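Local coordinates for protein trichothecene 15-O-acetyltransferase TRI3 (Fusarium sporotrichioides, PDB 3FOT) that acetylates the 15-hydroxyl of trichothecene intermediates such as 15-deacetylcalonectrin during the biosynthesis of T-2 toxin and related mycotoxins, at residues 297-301 against 387-391; 315-320 against 368-374. Where two conformers were deposited one is given. Residue numbers count along the deposited sequence, not the author numbering.

Contact 1. Residues 297-301 against 387-391; sequences KTRLG and ESACR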
ATOM      1  N   LYS A 297     -15.312  17.594 -10.308  1.00 15.68           N
ATOM      2  CA  LYS A 297     -16.148  17.252 -11.453  1.00 17.16           C
ATOM      3  C   LYS A 297     -16.625  18.509 -12.186  1.00 17.22           C
ATOM      4  O   LYS A 297     -16.601  18.564 -13.427  1.00 17.60           O
ATOM      5  CB  LYS A 297     -17.337  16.414 -10.991  1.00 17.41           C
ATOM      6  CG  LYS A 297     -18.293  16.033 -12.113  1.00 20.59           C
ATOM      7  CD  LYS A 297     -19.287  14.954 -11.650  1.00 25.08           C
ATOM      8  CE  LYS A 297     -20.434  15.555 -10.842  1.00 26.90           C
ATOM      9  N   THR A 298     -17.035  19.509 -11.414  1.00 16.88           N
ATOM     10  CA  THR A 298     -17.627  20.741 -11.943  1.00 17.22           C
ATOM     11  C   THR A 298     -16.552  21.623 -12.559  1.00 17.52           C
ATOM     12  O   THR A 298     -16.710  22.110 -13.681  1.00 17.29           O
ATOM     13  CB  THR A 298     -18.367  21.492 -10.831  1.00 17.83           C
ATOM     14  OG1 THR A 298     -19.495  20.706 -10.389  1.00 18.33           O
ATOM     15  CG2 THR A 298     -18.833  22.882 -11.282  1.00 17.58           C
ATOM     16  N   ARG A 299     -15.460  21.832 -11.826  1.00 16.75           N
ATOM     17  CA  ARG A 299     -14.444  22.786 -12.278  1.00 17.18           C
ATOM     18  C   ARG A 299     -13.614  22.182 -13.391  1.00 17.69           C
ATOM     19  O   ARG A 299     -13.221  22.893 -14.324  1.00 17.96           O
ATOM     20  CB  ARG A 299     -13.535  23.258 -11.142  1.00 16.34           C
ATOM     21  CG  ARG A 299     -14.212  24.029 -10.027  1.00 14.17           C
ATOM     22  CD  ARG A 299     -13.145  24.619  -9.101  1.00 15.59           C
ATOM     23  NE  ARG A 299     -13.654  25.244  -7.886  1.00 14.35           N
ATOM     24  CZ  ARG A 299     -14.271  26.422  -7.830  1.00 17.49           C
ATOM     25  NH1 ARG A 299     -14.508  27.125  -8.944  1.00 16.18           N
ATOM     26  NH2 ARG A 299     -14.687  26.881  -6.658  1.00 15.36           N
ATOM     27  N   LEU A 300     -13.387  20.878 -13.324  1.00 18.03           N
ATOM     28  CA  LEU A 300     -12.375  20.246 -14.171  1.00 19.48           C
ATOM     29  C   LEU A 300     -12.937  19.194 -15.105  1.00 20.61           C
ATOM     30  O   LEU A 300     -12.464  19.045 -16.234  1.00 20.97           O
ATOM     31  CB  LEU A 300     -11.247  19.665 -13.322  1.00 18.90           C
ATOM     32  CG  LEU A 300     -10.354  20.667 -12.580  1.00 19.20           C
ATOM     33  CD1 LEU A 300      -9.431  19.948 -11.618  1.00 18.58           C
ATOM     34  CD2 LEU A 300      -9.541  21.500 -13.566  1.00 21.75           C
ATOM     35  N   GLY A 301     -13.928  18.451 -14.623  1.00 21.80           N
ATOM     36  CA  GLY A 301     -14.675  17.535 -15.479  1.00 23.48           C
ATOM     37  C   GLY A 301     -14.164  16.112 -15.512  1.00 24.62           C
ATOM     38  O   GLY A 301     -13.350  15.710 -14.673  1.00 24.57           O
ATOM     39  N   GLU A 387      -6.290  24.527 -10.408  1.00 11.63           N
ATOM     40  CA  GLU A 387      -6.742  24.046 -11.721  0.50 12.02           C
ATOM     41  C   GLU A 387      -5.563  23.883 -12.686  1.00 12.65           C
ATOM     42  O   GLU A 387      -5.457  22.868 -13.380  1.00 12.57           O
ATOM     43  CB  GLU A 387      -7.810  24.973 -12.315  0.50 12.10           C
ATOM     44  CG  GLU A 387      -9.156  24.864 -11.620  0.50 13.21           C
ATOM     45  CD  GLU A 387     -10.279  25.556 -12.357  0.50 14.12           C
ATOM     46  OE1 GLU A 387     -11.305  25.852 -11.721  0.50 14.31           O
ATOM     47  OE2 GLU A 387     -10.160  25.772 -13.575  0.50 16.65           O
ATOM     48  N   SER A 388      -4.677  24.872 -12.720  1.00 13.52           N
ATOM     49  CA  SER A 388      -3.491  24.836 -13.609  1.00 13.84           C
ATOM     50  C   SER A 388      -2.640  23.615 -13.288  1.00 13.93           C
ATOM     51  O   SER A 388      -2.233  22.846 -14.176  1.00 13.20           O
ATOM     52  CB  SER A 388      -2.652  26.106 -13.381  1.00 15.80           C
ATOM     53  OG  SER A 388      -1.487  26.127 -14.190  1.00 17.49           O
ATOM     54  N   ALA A 389      -2.352  23.450 -11.997  1.00 13.97           N
ATOM     55  CA  ALA A 389      -1.546  22.328 -11.544  1.00 13.23           C
ATOM     56  C   ALA A 389      -2.209  20.988 -11.891  1.00 13.62           C
ATOM     57  O   ALA A 389      -1.541  20.098 -12.419  1.00 13.29           O
ATOM     58  CB  ALA A 389      -1.267  22.435 -10.083  1.00 12.15           C
ATOM     59  N   CYS A 390      -3.513  20.857 -11.624  1.00 13.41           N
ATOM     60  CA  CYS A 390      -4.254  19.628 -12.001  1.00 13.78           C
ATOM     61  C   CYS A 390      -4.147  19.306 -13.485  1.00 14.44           C
ATOM     62  O   CYS A 390      -3.993  18.152 -13.852  1.00 15.60           O
ATOM     63  CB  CYS A 390      -5.731  19.717 -11.650  1.00 13.79           C
ATOM     64  SG  CYS A 390      -6.079  19.651  -9.875  1.00 14.38           S
ATOM     65  N   ARG A 391      -4.249  20.318 -14.344  1.00 14.65           N
ATOM     66  CA  ARG A 391      -4.157  20.083 -15.788  1.00 15.79           C
ATOM     67  C   ARG A 391      -2.752  19.621 -16.198  1.00 16.44           C
ATOM     68  O   ARG A 391      -2.629  18.725 -17.033  1.00 17.08           O
ATOM     69  CB  ARG A 391      -4.585  21.328 -16.577  1.00 15.70           C
ATOM     70  CG  ARG A 391      -6.030  21.751 -16.314  1.00 15.83           C
ATOM     71  CD  ARG A 391      -6.557  22.799 -17.322  1.00 17.95           C
ATOM     72  NE  ARG A 391      -7.911  23.257 -16.964  1.00 22.44           N
ATOM     73  CZ  ARG A 391      -9.023  22.551 -17.167  1.00 23.29           C
ATOM     74  NH1 ARG A 391      -8.968  21.349 -17.735  1.00 26.38           N
ATOM     75  NH2 ARG A 391     -10.202  23.043 -16.803  1.00 24.81           N
TER
HETATM   76  O   HOH W   1     -13.795  27.115 -11.695  1.00 27.38           O
HETATM   77  O   HOH W   2     -12.585  25.514 -14.348  1.00 32.05           O

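Contact 2. Residues 315-320 against 368-374; sequences VLALLD and LKSITVS. Unlike the reference sequence in segment 368-374: Thr-372 (reference Ala).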
ATOM      1  N   VAL A 315       1.835  20.353  -4.121  1.00 10.51           N
ATOM      2  CA  VAL A 315       2.747  21.282  -4.808  1.00 10.95           C
ATOM      3  C   VAL A 315       2.553  22.717  -4.338  1.00 10.86           C
ATOM      4  O   VAL A 315       3.531  23.382  -3.963  1.00 10.27           O
ATOM      5  CB  VAL A 315       2.659  21.105  -6.335  1.00 10.47           C
ATOM      6  CG1 VAL A 315       3.432  22.202  -7.070  1.00 11.54           C
ATOM      7  CG2 VAL A 315       3.266  19.746  -6.687  1.00 12.57           C
ATOM      8  N   LEU A 316       1.303  23.176  -4.264  1.00 10.85           N
ATOM      9  CA  LEU A 316       1.051  24.542  -3.749  1.00 11.32           C
ATOM     10  C   LEU A 316       1.524  24.703  -2.305  1.00 11.11           C
ATOM     11  O   LEU A 316       2.090  25.747  -1.941  1.00 11.34           O
ATOM     12  CB  LEU A 316      -0.435  24.941  -3.871  1.00 11.11           C
ATOM     13  CG  LEU A 316      -0.832  25.685  -5.176  1.00 13.17           C
ATOM     14  CD1 LEU A 316      -0.471  24.918  -6.427  1.00 11.88           C
ATOM     15  CD2 LEU A 316      -2.324  26.005  -5.196  1.00 12.49           C
ATOM     16  N   ALA A 317       1.314  23.671  -1.483  1.00 10.88           N
ATOM     17  CA  ALA A 317       1.768  23.708  -0.081  1.00 11.38           C
ATOM     18  C   ALA A 317       3.306  23.745  -0.026  1.00 11.56           C
ATOM     19  O   ALA A 317       3.898  24.428   0.806  1.00 11.55           O
ATOM     20  CB  ALA A 317       1.225  22.487   0.702  1.00 11.06           C
ATOM     21  N   LEU A 318       3.944  23.044  -0.952  1.00 12.09           N
ATOM     22  CA  LEU A 318       5.404  23.041  -1.023  1.00 13.56           C
ATOM     23  C   LEU A 318       5.942  24.428  -1.414  1.00 14.54           C
ATOM     24  O   LEU A 318       6.874  24.947  -0.772  1.00 15.06           O
ATOM     25  CB  LEU A 318       5.884  21.990  -2.022  1.00 13.01           C
ATOM     26  CG  LEU A 318       7.386  21.941  -2.276  1.00 14.11           C
ATOM     27  CD1 LEU A 318       8.056  21.425  -1.043  1.00 15.64           C
ATOM     28  CD2 LEU A 318       7.654  21.035  -3.482  1.00 16.42           C
ATOM     29  N   LEU A 319       5.349  25.008  -2.455  1.00 15.08           N
ATOM     30  CA  LEU A 319       5.703  26.358  -2.929  1.00 16.17           C
ATOM     31  C   LEU A 319       5.461  27.408  -1.854  1.00 17.67           C
ATOM     32  O   LEU A 319       6.286  28.316  -1.666  1.00 17.82           O
ATOM     33  CB  LEU A 319       4.953  26.711  -4.226  1.00 16.50           C
ATOM     34  CG  LEU A 319       5.261  25.858  -5.461  1.00 16.90           C
ATOM     35  CD1 LEU A 319       4.301  26.153  -6.607  1.00 16.71           C
ATOM     36  CD2 LEU A 319       6.723  26.054  -5.925  1.00 20.57           C
ATOM     37  N   ASP A 320       4.367  27.256  -1.104  1.00 17.90           N
ATOM     38  CA  ASP A 320       4.073  28.172  -0.012  1.00 19.69           C
ATOM     39  C   ASP A 320       5.056  28.014   1.150  1.00 20.71           C
ATOM     40  O   ASP A 320       5.350  28.995   1.841  1.00 21.21           O
ATOM     41  CB  ASP A 320       2.633  27.974   0.473  1.00 19.55           C
ATOM     42  CG  ASP A 320       2.270  28.894   1.620  1.00 21.41           C
ATOM     43  OD1 ASP A 320       2.153  30.112   1.397  1.00 23.88           O
ATOM     44  OD2 ASP A 320       2.111  28.395   2.750  1.00 24.40           O
ATOM     45  N   LEU A 368       6.325  27.262 -12.040  1.00 17.61           N
ATOM     46  CA  LEU A 368       5.906  27.221 -10.646  1.00 16.24           C
ATOM     47  C   LEU A 368       5.538  28.608 -10.109  1.00 15.40           C
ATOM     48  O   LEU A 368       4.638  28.730  -9.267  1.00 14.24           O
ATOM     49  CB  LEU A 368       6.975  26.537  -9.781  1.00 15.74           C
ATOM     50  CG  LEU A 368       7.250  25.070 -10.156  1.00 15.75           C
ATOM     51  CD1 LEU A 368       8.362  24.469  -9.280  1.00 15.05           C
ATOM     52  CD2 LEU A 368       5.981  24.240 -10.029  1.00 14.43           C
ATOM     53  N   LYS A 369       6.174  29.664 -10.617  1.00 14.83           N
ATOM     54  CA  LYS A 369       5.859  30.992 -10.094  1.00 15.46           C
ATOM     55  C   LYS A 369       4.403  31.344 -10.383  1.00 14.85           C
ATOM     56  O   LYS A 369       3.749  31.953  -9.535  1.00 15.20           O
ATOM     57  CB  LYS A 369       6.784  32.088 -10.668  1.00 16.55           C
ATOM     58  CG  LYS A 369       6.558  33.498 -10.085  0.50 17.50           C
ATOM     59  CD  LYS A 369       6.371  33.523  -8.548  1.00 21.89           C
ATOM     60  CE  LYS A 369       6.186  34.941  -8.021  1.00 22.00           C
ATOM     61  NZ  LYS A 369       5.056  35.692  -8.675  1.00 23.49           N
ATOM     62  N   SER A 370       3.904  30.937 -11.554  1.00 13.22           N
ATOM     63  CA  SER A 370       2.543  31.282 -11.990  1.00 13.46           C
ATOM     64  C   SER A 370       1.463  30.588 -11.158  1.00 13.23           C
ATOM     65  O   SER A 370       0.313  31.007 -11.213  1.00 13.30           O
ATOM     66  CB  SER A 370       2.314  30.938 -13.468  1.00 14.05           C
ATOM     67  OG  SER A 370       2.250  29.521 -13.636  1.00 14.26           O
ATOM     68  N   ILE A 371       1.836  29.533 -10.425  1.00 12.59           N
ATOM     69  CA  ILE A 371       0.895  28.825  -9.540  1.00 12.81           C
ATOM     70  C   ILE A 371       1.194  28.999  -8.043  1.00 13.72           C
ATOM     71  O   ILE A 371       0.568  28.335  -7.197  1.00 14.18           O
ATOM     72  CB  ILE A 371       0.751  27.303  -9.919  1.00 12.04           C
ATOM     73  CG1 ILE A 371       2.069  26.540  -9.706  1.00 12.50           C
ATOM     74  CG2 ILE A 371       0.192  27.160 -11.357  1.00 11.39           C
ATOM     75  CD1 ILE A 371       1.891  25.020  -9.692  1.00 13.69           C
ATOM     76  N   THR A 372       2.168  29.857  -7.719  1.00 13.62           N
ATOM     77  CA  THR A 372       2.531  30.156  -6.330  1.00 14.91           C
ATOM     78  C   THR A 372       1.503  31.095  -5.709  1.00 15.29           C
ATOM     79  O   THR A 372       1.419  32.283  -6.051  1.00 16.35           O
ATOM     80  CB  THR A 372       3.980  30.715  -6.216  1.00 15.03           C
ATOM     81  OG1 THR A 372       4.890  29.753  -6.761  1.00 16.47           O
ATOM     82  CG2 THR A 372       4.365  30.995  -4.761  1.00 15.71           C
ATOM     83  N   VAL A 373       0.678  30.537  -4.825  1.00 15.66           N
ATOM     84  CA  VAL A 373      -0.382  31.291  -4.160  1.00 16.66           C
ATOM     85  C   VAL A 373      -0.319  31.045  -2.662  1.00 16.45           C
ATOM     86  O   VAL A 373       0.015  29.951  -2.213  1.00 17.89           O
ATOM     87  CB  VAL A 373      -1.809  30.919  -4.667  1.00 16.79           C
ATOM     88  CG1 VAL A 373      -1.986  31.311  -6.114  1.00 17.71           C
ATOM     89  CG2 VAL A 373      -2.106  29.412  -4.470  1.00 18.04           C
ATOM     90  N   SER A 374      -0.639  32.060  -1.885  1.00 16.04           N
ATOM     91  CA  SER A 374      -0.705  31.874  -0.452  1.00 16.49           C
ATOM     92  C   SER A 374      -2.128  31.515  -0.027  1.00 15.89           C
ATOM     93  O   SER A 374      -3.075  31.611  -0.807  1.00 16.21           O
ATOM     94  CB  SER A 374      -0.236  33.111   0.269  1.00 16.78           C
ATOM     95  OG  SER A 374      -1.291  34.008   0.311  1.00 21.10           O
TER
HETATM   96  O   HOH W   3       1.752  28.275  -3.160  1.00 12.67           O

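Contact 1. Residues 297-301 against 387-391
Leu-300 reaches from the end of helix 286-299 across one side of helix 379-401, and its two methyls land on different neighbours. Leu-300 CD1 packs 3.7 Å from CB of Cys-390, a buried residue whose CA-to-CB bond points at the other segment. Leu-300 CD2 lies 3.9 Å from CG of Glu-387 and 3.6 Å from NH2 of Arg-391, under one face of that guanidinium, so the extended arginine lays its guanidinium over the methyl. Behind the contact, Cys-390 also packs on Leu-309 and Ala-312 of helix 306-321.

The polar half lies beside this apolar patch and is built through water. NH1 of Arg-299 is 4.4 Å from OE1 of Glu-387, too far for a salt bridge; water 1 fills the gap, accepting from Arg-299 NH1 at 2.8 Å and donating to Glu-387 OE1 at 2.8 Å. Water 2 donates to Arg-299 O at 2.7 Å and to Glu-387 OE2 at 2.6 Å, tying the carboxylate to a carbonyl at the helix end. The rest of the Arg-299 guanidinium is held by the chain terminus: NE bonds to Phe-517 O and NH2 to Arg-518 O, with a cation-pi contact to Phe-517. Gly-301, with positive phi (93°), then turns the chain out of the helix.

This is helix-end to helix-side packing at the surface of the BAHD-type acyltransferase fold, away from the 15-deacetylcalonectrin site. Its chemistry implies a solvated joint, in which Leu-300 against Cys-390 supplies the apolar contact while water 1 links guanidinium to carboxylate and water 2 links carboxylate to the backbone carbonyl.

Contact 2. Residues 315-320 against 368-374
In this BAHD-type acyltransferase fold, the loop between strand 358-365 and helix 379-401 lies along helix 306-321, and the helix meets it with side chains one turn apart. Leu-319, in the mt rotamer, points at the loop and fits CD1 against CG1 of Ile-371 (3.8 Å), while its CD2 lies 3.9 Å from CB of Leu-368. A turn earlier, Val-315 (t) brings CG1 within 4.1 Å of Ile-371 CD1. Leu-316 has an unusual chi1 of -92°, between wells; in this pose its CD2 reaches CG2 of Val-373 at 3.5 Å and its CD1 reaches CD1 of Ile-371 at 4.0 Å. Ile-371 itself adopts p at chi1 and t at chi2, bringing CD1 within reach of both Val-315 and Leu-316.

Water 3 bridges the backbones, donating to Leu-316 O (2.8 Å) and Val-373 O (2.6 Å). Thr-372, which differs from the reference sequence, takes chi1 m, and its OG1 donates to Leu-368 O at 2.7 Å.

Contact 2 is partly buried and mainly aliphatic, whereas contact 1 lies at the surface and sets a small leucine-cysteine contact beside charged side chains and bridging waters. Water serves both, but in contact 2 it joins two backbone carbonyls, while in contact 1 it reaches carboxylate, guanidinium and carbonyl. Their centres are about 16 Å apart, and contact 2 is nested in the chain between the two segments of contact 1. Helices 286-299 and 306-321 follow each other in sequence, and 379-401 packs beside both. The contacts meet at Ile-371, whose CG2 lies 3.5 Å from Ser-388 OG and whose CD1 lies 4.1 Å from Ala-389 CB.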